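Side-chain contact in elongation factor 1-beta (PDB 7CSL), which probably promotes the exchange of GDP for GTP on elongation factor 1-alpha, so that the factor can be used again in translation: residues M13-D16 with P17-L21. Residues are numbered along the deposited sequence; the frame is centred on the assembly and turned at random.
Sequences MPTD and PDVNL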
ATOM      1  N   MET C  13      18.462  -4.264  -2.141  1.00 36.48           N
ATOM      2  CA  MET C  13      19.576  -3.658  -1.441  1.00 39.08           C
ATOM      3  C   MET C  13      20.818  -4.542  -1.549  1.00 38.32           C
ATOM      4  O   MET C  13      20.714  -5.781  -1.426  1.00 39.36           O
ATOM      5  CB  MET C  13      19.238  -3.407   0.044  1.00 38.74           C
ATOM      6  CG  MET C  13      18.225  -2.313   0.272  1.00 38.46           C
ATOM      7  SD  MET C  13      18.867  -0.654  -0.144  1.00 41.60           S
ATOM      8  CE  MET C  13      19.903  -0.352   1.291  1.00 40.68           C
ATOM      9  N   PRO C  14      21.986  -3.921  -1.805  1.00 38.51           N
ATOM     10  CA  PRO C  14      23.219  -4.656  -1.933  1.00 37.91           C
ATOM     11  C   PRO C  14      23.820  -4.945  -0.541  1.00 41.14           C
ATOM     12  O   PRO C  14      23.499  -4.238   0.395  1.00 39.75           O
ATOM     13  CB  PRO C  14      24.101  -3.690  -2.699  1.00 40.54           C
ATOM     14  CG  PRO C  14      23.669  -2.357  -2.223  1.00 39.03           C
ATOM     15  CD  PRO C  14      22.190  -2.475  -2.054  1.00 37.75           C
ATOM     16  N   THR C  15      24.665  -5.976  -0.415  1.00 43.62           N
ATOM     17  CA  THR C  15      25.327  -6.298   0.882  1.00 45.78           C
ATOM     18  C   THR C  15      26.325  -5.235   1.332  1.00 45.35           C
ATOM     19  O   THR C  15      26.568  -5.088   2.541  1.00 46.01           O
ATOM     20  CB  THR C  15      26.085  -7.644   0.851  1.00 45.87           C
ATOM     21  OG1 THR C  15      26.904  -7.675  -0.315  1.00 41.54           O
ATOM     22  CG2 THR C  15      25.134  -8.791   0.853  1.00 43.04           C
ATOM     23  N   ASP C  16      26.838  -4.468   0.378  1.00 44.77           N
ATOM     24  CA  ASP C  16      27.873  -3.513   0.626  1.00 53.81           C
ATOM     25  C   ASP C  16      27.920  -2.368  -0.420  1.00 49.16           C
ATOM     26  O   ASP C  16      27.611  -2.581  -1.601  1.00 44.63           O
ATOM     27  CB  ASP C  16      29.172  -4.308   0.543  1.00 63.28           C
ATOM     28  CG  ASP C  16      30.314  -3.575   1.090  1.00 67.20           C
ATOM     29  OD1 ASP C  16      30.302  -3.336   2.319  1.00 69.17           O
ATOM     30  OD2 ASP C  16      31.209  -3.237   0.288  1.00 74.92           O
ATOM     31  N   PRO C  17      28.360  -1.160  -0.006  1.00 44.42           N
ATOM     32  CA  PRO C  17      28.510  -0.070  -0.977  1.00 46.35           C
ATOM     33  C   PRO C  17      29.429  -0.347  -2.178  1.00 51.15           C
ATOM     34  O   PRO C  17      29.276   0.327  -3.196  1.00 52.72           O
ATOM     35  CB  PRO C  17      29.117   1.061  -0.167  1.00 44.32           C
ATOM     36  CG  PRO C  17      28.855   0.760   1.242  1.00 45.58           C
ATOM     37  CD  PRO C  17      28.516  -0.694   1.377  1.00 43.74           C
ATOM     38  N   ASP C  18      30.371  -1.292  -2.046  1.00 53.40           N
ATOM     39  CA  ASP C  18      31.313  -1.672  -3.122  1.00 58.30           C
ATOM     40  C   ASP C  18      30.851  -2.860  -3.992  1.00 56.61           C
ATOM     41  O   ASP C  18      31.620  -3.343  -4.804  1.00 53.90           O
ATOM     42  CB  ASP C  18      32.714  -1.991  -2.539  1.00 60.25           C
ATOM     43  CG  ASP C  18      33.442  -0.756  -1.980  1.00 67.44           C
ATOM     44  OD1 ASP C  18      32.961   0.385  -2.138  1.00 73.20           O
ATOM     45  OD2 ASP C  18      34.519  -0.937  -1.365  1.00 74.23           O
ATOM     46  N   VAL C  19      29.610  -3.321  -3.836  1.00 51.80           N
ATOM     47  CA  VAL C  19      29.039  -4.315  -4.758  1.00 49.90           C
ATOM     48  C   VAL C  19      29.003  -3.749  -6.189  1.00 45.53           C
ATOM     49  O   VAL C  19      28.608  -2.614  -6.424  1.00 47.26           O
ATOM     50  CB  VAL C  19      27.603  -4.761  -4.340  1.00 49.88           C
ATOM     51  CG1 VAL C  19      26.958  -5.630  -5.421  1.00 51.13           C
ATOM     52  CG2 VAL C  19      27.633  -5.511  -3.018  1.00 47.82           C
ATOM     53  N   ASN C  20      29.457  -4.554  -7.133  1.00 47.86           N
ATOM     54  CA  ASN C  20      29.343  -4.257  -8.537  1.00 49.16           C
ATOM     55  C   ASN C  20      27.863  -4.418  -8.916  1.00 48.28           C
ATOM     56  O   ASN C  20      27.349  -5.531  -8.987  1.00 44.86           O
ATOM     57  CB  ASN C  20      30.229  -5.205  -9.332  1.00 52.81           C
ATOM     58  CG  ASN C  20      30.326  -4.837 -10.796  1.00 54.91           C
ATOM     59  OD1 ASN C  20      29.350  -4.429 -11.430  1.00 50.01           O
ATOM     60  ND2 ASN C  20      31.517  -5.011 -11.350  1.00 57.91           N
ATOM     61  N   LEU C  21      27.205  -3.294  -9.161  1.00 45.40           N
ATOM     62  CA  LEU C  21      25.762  -3.265  -9.414  1.00 46.83           C
ATOM     63  C   LEU C  21      25.427  -3.721 -10.841  1.00 51.56           C
ATOM     64  O   LEU C  21      24.338  -4.266 -11.066  1.00 47.30           O
ATOM     65  CB  LEU C  21      25.205  -1.864  -9.116  1.00 49.37           C
ATOM     66  CG  LEU C  21      25.432  -1.336  -7.687  1.00 49.99           C
ATOM     67  CD1 LEU C  21      25.211   0.183  -7.591  1.00 49.30           C
ATOM     68  CD2 LEU C  21      24.566  -2.079  -6.673  1.00 52.09           C
TER
HETATM   69  O   HOH W   1      33.293  -1.556   0.943  1.00 67.15           O
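With CG anti to the backbone N (chi1 -166°), the Asp16 carboxylate swings forward over the chain it precedes, so that OD2 accepts a hydrogen bond from Asp18 N, 3.2 Å away and above the carboxylate plane. This is an Asx turn, set within a type I beta turn from Asp16 to Val19 in the loop between strand 6-14 and helix 21-29 in a ferredoxin-like fold. The backbone bond from Val19 N to Asp16 O (3.1 Å) closes the beta turn, and Pro17 suits its second position because the ring fixes phi near -57°. The two carboxylates stand nearly perpendicular, their OD2 atoms 4.4 Å apart; a water donating to both, weakly to Asp18, probably eases their repulsion. Were Asp16 an alanine, the Asp18 N-H would probably lose this acceptor, and the water one of its two carboxylate partners. At the last position of the turn, buried Val19 suits an apolar site, its branched side chain facing the rigid Pro14 ring, while Leu21 CD2 approaches Pro14 CB at 4.3 Å and the Leu21 side chain also packs on Val51 and Leu53 of strand 50-59. Val19 CG2, anti to its own carbonyl carbon, lies 4.0 Å from Pro14 CB and 3.5 Å from Thr15 OG1.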